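Long-range contacts in glycoside hydrolase YxiA (Bacillus licheniformis, PDB 3LV4), which probably hydrolyses alpha-1,5-linked arabinan as a calcium-binding glycoside hydrolase of family 43, taking part in L-arabinan degradation: residues A[244-248]-A[431-435]; A[275-281]-A[358-362]. All blocks are in the same frame, centred on the assembly; numbering follows the deposited sequence.

Contact 1 of 2, residues A[244-248]-A[431-435]; sequences YDAEG and LSREG. With CA (calcium ion), chain E.
Ala246 and Glu247 meet Arg433 and Glu434 where two type I beta turns, Asp245 to Gly248 and Ser432 to Gly435, abut at the surface between the family 43 part of the chain and the C-terminal lipocalin-like domain. Carbon against backbone oxygen makes most of the touch. Ala246 CB lies 3.4 Å from Arg433 O, an approach suited to a small methyl that also rests on Trp332 and Val272. Glu247 CG reaches the same Arg433 O at 3.2 Å, and in return Arg433 CG comes within 3.1 Å of Ala246 O. Water links the backbones: one molecule accepts a weak bond from Ala246 N and donates to Arg433 O. With CG anti to its carbonyl carbon (chi1 -74°) and the chain extended beyond, Glu247 carries its carboxylate past Glu434 CG, 3.6 Å from Glu247 OE2. Both oxygens of Glu247 chelate a calcium ion, OE1 at 2.5 Å and OE2 at 2.6 Å, which probably eases the nearness of the Glu434 charge. Five waters also bind this ion, and one of them donates to Glu434 O, bringing the second turn into the outer shell. Further out, Asp245 OD1 accepts a weak bond from Glu247 N and another bond from His249 N, steadying the first turn. At the backbone angles of Gly435 (phi 100°) a CB would be jammed against Glu434 O, so glycine suits the place; Gly435 N donates to Ser432 O at 2.9 Å.

Contact 2 of 2, residues A[275-281]-A[358-362]; sequences MGNFSFN and ELVRH. With CA (calcium ion), chain D.
Strands 278-280 and 358-362 run antiparallel at 174° with their axes 7.9 Å apart, so that side chains rather than backbone hydrogen bonds fill the interval; each strand belongs to one that pairs instead with 371-378. Val360 is central: with CG1 anti to the backbone N (chi1 173°), its methyls spread towards two aromatic residues. CG2 lies over a face of the Phe280 ring in a CH-pi contact, 4.0 Å from its centroid, while CG1 packs on Phe278 CB at 3.8 Å. Glu358 CB touches the Phe280 ring at its edge. His362 sits between Met275 CA over one ring face and Val360 CG1 over the other, with Phe278 CD2 at its edge 3.9 Å from His362 CE1. A water bridges His362 ND1 and Asn277 O, and Trp439 meets both the His362 and Phe278 rings edge-to-face. Replacing His362 by an alanine is likely to open a gap between Met275 and Val360 and to leave this water without its side-chain partner. At the other end Asn281, a residue type tolerant of its positive phi (58°), binds calcium through OD1 at 2.4 Å. Glu358 OE2 binds the ion at 2.5 Å, while OE1 is held by Ser373 OG and a metal-bound water. Asn281 OD1 and Glu358 OE2, with Glu375 and three waters, form a calcium site bridging the family 43 part of the chain and the barrel-like, calycin-type C-terminal domain.

In the fold
Along the chain the segments come in the order 244-248, 275-281, 358-362, 431-435, so contact 2 falls within the span that contact 1 brackets. Their centres are 20 Å apart, and their nearest atoms about 7 Å, without touching. Each joins the family 43 part of the chain to the C-terminal lipocalin-like domain, contact 1 at the surface and contact 2 in the interior. Strand 272-280 ties them together: its start, at Val272, packs against Ala246 and Leu431 of contact 1, and the rest, from Met275 on, supplies one side of contact 2. A different calcium ion lies at each: at contact 2 residues of both parts bind it, while at contact 1 the C-terminal turn reaches it through a water.

Contact 1 of 2, residues A[244-248]-A[431-435]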
loop_
_atom_site.group_PDB
_atom_site.type_symbol
_atom_site.label_atom_id
_atom_site.label_comp_id
_atom_site.label_asym_id
_atom_site.label_seq_id
_atom_site.Cartn_x
_atom_site.Cartn_y
_atom_site.Cartn_z
ATOM N N TYR A 244 9.863 8.730 9.437
ATOM C CA TYR A 244 9.632 8.468 10.858
ATOM C C TYR A 244 8.232 7.936 11.055
ATOM O O TYR A 244 7.318 8.286 10.296
ATOM C CB TYR A 244 9.767 9.756 11.687
ATOM C CG TYR A 244 11.157 10.340 11.669
ATOM C CD1 TYR A 244 11.495 11.360 10.784
ATOM C CD2 TYR A 244 12.133 9.861 12.529
ATOM C CE1 TYR A 244 12.773 11.887 10.767
ATOM C CE2 TYR A 244 13.408 10.377 12.516
ATOM C CZ TYR A 244 13.726 11.391 11.637
ATOM O OH TYR A 244 15.008 11.903 11.640
ATOM N N ASP A 245 8.053 7.105 12.080
ATOM C CA ASP A 245 6.705 6.674 12.444
ATOM C C ASP A 245 6.110 7.639 13.476
ATOM O O ASP A 245 6.692 8.697 13.744
ATOM C CB ASP A 245 6.648 5.188 12.871
ATOM C CG ASP A 245 7.387 4.891 14.176
ATOM O OD1 ASP A 245 7.701 5.828 14.948
ATOM O OD2 ASP A 245 7.621 3.685 14.442
ATOM N N ALA A 246 4.950 7.310 14.037
ATOM C CA ALA A 246 4.269 8.280 14.891
ATOM C C ALA A 246 4.892 8.421 16.290
ATOM O O ALA A 246 4.573 9.355 17.021
ATOM C CB ALA A 246 2.759 7.995 14.966
ATOM N N GLU A 247 5.795 7.509 16.639
ATOM C CA GLU A 247 6.588 7.625 17.860
ATOM C C GLU A 247 7.924 8.305 17.585
ATOM O O GLU A 247 8.766 8.427 18.480
ATOM C CB GLU A 247 6.838 6.246 18.474
ATOM C CG GLU A 247 5.610 5.669 19.156
ATOM C CD GLU A 247 5.841 4.286 19.724
ATOM O OE1 GLU A 247 6.456 3.445 19.037
ATOM O OE2 GLU A 247 5.391 4.030 20.860
ATOM N N GLY A 248 8.130 8.736 16.344
ATOM C CA GLY A 248 9.385 9.367 15.982
ATOM C C GLY A 248 10.540 8.398 15.797
ATOM O O GLY A 248 11.704 8.821 15.716
ATOM N N LEU A 431 -5.992 6.257 15.146
ATOM C CA LEU A 431 -4.628 5.785 15.345
ATOM C C LEU A 431 -4.056 6.341 16.635
ATOM O O LEU A 431 -4.345 7.478 17.003
ATOM C CB LEU A 431 -3.728 6.259 14.196
ATOM C CG LEU A 431 -3.884 5.633 12.801
ATOM C CD1 LEU A 431 -3.127 6.452 11.756
ATOM C CD2 LEU A 431 -3.393 4.187 12.797
ATOM N N SER A 432 -3.231 5.541 17.302
ATOM C CA SER A 432 -2.467 5.991 18.461
ATOM C C SER A 432 -1.045 6.362 18.054
ATOM O O SER A 432 -0.560 5.950 16.993
ATOM C CB SER A 432 -2.371 4.866 19.485
ATOM O OG SER A 432 -1.609 3.798 18.940
ATOM N N ARG A 433 -0.366 7.117 18.917
ATOM C CA ARG A 433 1.040 7.435 18.691
ATOM C C ARG A 433 1.843 6.144 18.528
ATOM O O ARG A 433 2.813 6.081 17.757
ATOM C CB ARG A 433 1.593 8.254 19.864
ATOM C CG ARG A 433 3.008 8.748 19.658
ATOM C CD ARG A 433 3.397 9.755 20.735
ATOM N NE ARG A 433 4.129 9.147 21.836
ATOM C CZ ARG A 433 4.362 9.763 22.992
ATOM N NH1 ARG A 433 3.906 10.997 23.189
ATOM N NH2 ARG A 433 5.041 9.148 23.955
ATOM N N GLU A 434 1.433 5.122 19.269
ATOM C CA GLU A 434 2.109 3.827 19.264
ATOM C C GLU A 434 2.045 3.125 17.907
ATOM O O GLU A 434 2.823 2.209 17.628
ATOM C CB GLU A 434 1.530 2.927 20.355
ATOM C CG GLU A 434 2.023 3.279 21.769
ATOM C CD GLU A 434 1.283 4.449 22.400
ATOM O OE1 GLU A 434 0.288 4.939 21.824
ATOM O OE2 GLU A 434 1.693 4.873 23.499
ATOM N N GLY A 435 1.108 3.554 17.073
ATOM C CA GLY A 435 1.061 3.113 15.692
ATOM C C GLY A 435 0.051 2.019 15.401
ATOM O O GLY A 435 0.163 1.349 14.374
HETATM CA CA CA E . 6.508 1.647 20.798
HETATM O O HOH W 1 4.005 4.900 15.469
HETATM O O HOH W 2 4.514 1.030 19.321
HETATM O O HOH W 3 8.035 0.788 19.019
HETATM O O HOH W 4 8.134 0.242 22.366
HETATM O O HOH W 5 8.479 3.160 21.475
HETATM O O HOH W 6 5.297 1.725 23.024
#

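Contact 2 of 2, residues A[275-281]-A[358-362]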
loop_
_atom_site.group_PDB
_atom_site.type_symbol
_atom_site.label_atom_id
_atom_site.label_comp_id
_atom_site.label_asym_id
_atom_site.label_seq_id
_atom_site.Cartn_x
_atom_site.Cartn_y
_atom_site.Cartn_z
HETATM N N MSE A 275 -3.770 -1.482 8.903
HETATM C CA MSE A 275 -4.768 -2.523 8.656
HETATM C C MSE A 275 -4.120 -3.903 8.644
HETATM O O MSE A 275 -3.098 -4.104 7.977
HETATM C CB MSE A 275 -5.468 -2.259 7.315
HETATM C CG MSE A 275 -6.475 -3.320 6.891
HETATM SE SE MSE A 275 -7.283 -2.893 5.129
HETATM C CE MSE A 275 -5.685 -2.293 4.183
ATOM N N GLY A 276 -4.706 -4.838 9.395
ATOM C CA GLY A 276 -4.341 -6.245 9.322
ATOM C C GLY A 276 -5.546 -7.111 8.973
ATOM O O GLY A 276 -6.535 -6.612 8.427
ATOM N N ASN A 277 -5.477 -8.400 9.294
ATOM C CA ASN A 277 -6.561 -9.337 8.999
ATOM C C ASN A 277 -7.721 -9.111 9.965
ATOM O O ASN A 277 -7.504 -8.964 11.171
ATOM C CB ASN A 277 -6.097 -10.782 9.176
ATOM C CG ASN A 277 -4.926 -11.166 8.279
ATOM O OD1 ASN A 277 -4.460 -10.384 7.452
ATOM N ND2 ASN A 277 -4.449 -12.398 8.449
ATOM N N PHE A 278 -8.951 -9.102 9.458
ATOM C CA PHE A 278 -10.091 -8.790 10.314
ATOM C C PHE A 278 -11.384 -9.309 9.718
ATOM O O PHE A 278 -11.461 -9.607 8.526
ATOM C CB PHE A 278 -10.233 -7.279 10.467
ATOM C CG PHE A 278 -10.716 -6.605 9.219
ATOM C CD1 PHE A 278 -12.072 -6.444 8.990
ATOM C CD2 PHE A 278 -9.815 -6.165 8.253
ATOM C CE1 PHE A 278 -12.524 -5.847 7.819
ATOM C CE2 PHE A 278 -10.266 -5.558 7.082
ATOM C CZ PHE A 278 -11.617 -5.404 6.868
ATOM N N SER A 279 -12.412 -9.380 10.554
ATOM C CA SER A 279 -13.746 -9.726 10.096
ATOM C C SER A 279 -14.757 -9.055 11.015
ATOM O O SER A 279 -14.759 -9.294 12.225
ATOM C CB SER A 279 -13.939 -11.240 10.092
ATOM O OG SER A 279 -15.195 -11.573 9.528
ATOM N N PHE A 280 -15.582 -8.181 10.451
ATOM C CA PHE A 280 -16.661 -7.567 11.214
ATOM C C PHE A 280 -17.786 -8.579 11.372
ATOM O O PHE A 280 -18.364 -9.038 10.383
ATOM C CB PHE A 280 -17.210 -6.341 10.491
ATOM C CG PHE A 280 -16.370 -5.099 10.652
ATOM C CD1 PHE A 280 -16.325 -4.428 11.870
ATOM C CD2 PHE A 280 -15.664 -4.573 9.574
ATOM C CE1 PHE A 280 -15.572 -3.272 12.022
ATOM C CE2 PHE A 280 -14.901 -3.407 9.719
ATOM C CZ PHE A 280 -14.864 -2.754 10.949
ATOM N N ASN A 281 -18.100 -8.927 12.613
ATOM C CA ASN A 281 -19.181 -9.876 12.874
ATOM C C ASN A 281 -18.986 -11.218 12.193
ATOM O O ASN A 281 -19.958 -11.908 11.871
ATOM C CB ASN A 281 -20.517 -9.280 12.456
ATOM C CG ASN A 281 -21.244 -8.695 13.613
ATOM O OD1 ASN A 281 -21.262 -9.288 14.688
ATOM N ND2 ASN A 281 -21.837 -7.522 13.422
ATOM N N GLU A 358 -19.263 -2.416 16.204
ATOM C CA GLU A 358 -18.279 -3.481 16.117
ATOM C C GLU A 358 -16.914 -2.810 16.096
ATOM O O GLU A 358 -16.676 -1.912 15.291
ATOM C CB GLU A 358 -18.464 -4.285 14.831
ATOM C CG GLU A 358 -19.752 -5.051 14.786
ATOM C CD GLU A 358 -19.790 -6.175 15.789
ATOM O OE1 GLU A 358 -18.712 -6.647 16.229
ATOM O OE2 GLU A 358 -20.911 -6.594 16.128
ATOM N N LEU A 359 -16.022 -3.243 16.979
ATOM C CA LEU A 359 -14.681 -2.673 17.081
ATOM C C LEU A 359 -13.643 -3.667 16.611
ATOM O O LEU A 359 -13.618 -4.809 17.081
ATOM C CB LEU A 359 -14.369 -2.314 18.535
ATOM C CG LEU A 359 -12.957 -1.795 18.837
ATOM C CD1 LEU A 359 -12.727 -0.404 18.250
ATOM C CD2 LEU A 359 -12.695 -1.778 20.340
ATOM N N VAL A 360 -12.776 -3.230 15.700
ATOM C CA VAL A 360 -11.611 -4.026 15.319
ATOM C C VAL A 360 -10.367 -3.312 15.818
ATOM O O VAL A 360 -10.184 -2.124 15.562
ATOM C CB VAL A 360 -11.483 -4.212 13.786
ATOM C CG1 VAL A 360 -10.161 -4.898 13.449
ATOM C CG2 VAL A 360 -12.659 -5.020 13.246
ATOM N N ARG A 361 -9.533 -4.032 16.561
ATOM C CA ARG A 361 -8.257 -3.506 17.020
ATOM C C ARG A 361 -7.161 -4.224 16.247
ATOM O O ARG A 361 -6.875 -5.403 16.493
ATOM C CB ARG A 361 -8.106 -3.710 18.530
ATOM C CG ARG A 361 -8.929 -2.719 19.366
ATOM C CD ARG A 361 -8.911 -3.085 20.846
ATOM N NE ARG A 361 -9.883 -4.137 21.098
ATOM C CZ ARG A 361 -10.011 -4.803 22.240
ATOM N NH1 ARG A 361 -9.208 -4.544 23.268
ATOM N NH2 ARG A 361 -10.944 -5.742 22.344
ATOM N N HIS A 362 -6.567 -3.523 15.286
ATOM C CA HIS A 362 -5.596 -4.153 14.382
ATOM C C HIS A 362 -4.258 -4.457 15.049
ATOM O O HIS A 362 -3.511 -5.312 14.578
ATOM C CB HIS A 362 -5.392 -3.302 13.128
ATOM C CG HIS A 362 -6.615 -3.187 12.269
ATOM N ND1 HIS A 362 -6.995 -4.165 11.370
ATOM C CD2 HIS A 362 -7.538 -2.202 12.166
ATOM C CE1 HIS A 362 -8.094 -3.781 10.747
ATOM N NE2 HIS A 362 -8.450 -2.596 11.217
HETATM CA CA CA D . -21.879 -8.705 16.898
HETATM O O HOH W 7 -6.090 -6.766 12.181
HETATM O O HOH W 8 -24.154 -7.970 15.678
HETATM O O HOH W 9 -19.458 -9.053 17.429
HETATM O O HOH W 10 -21.792 -11.062 18.427
#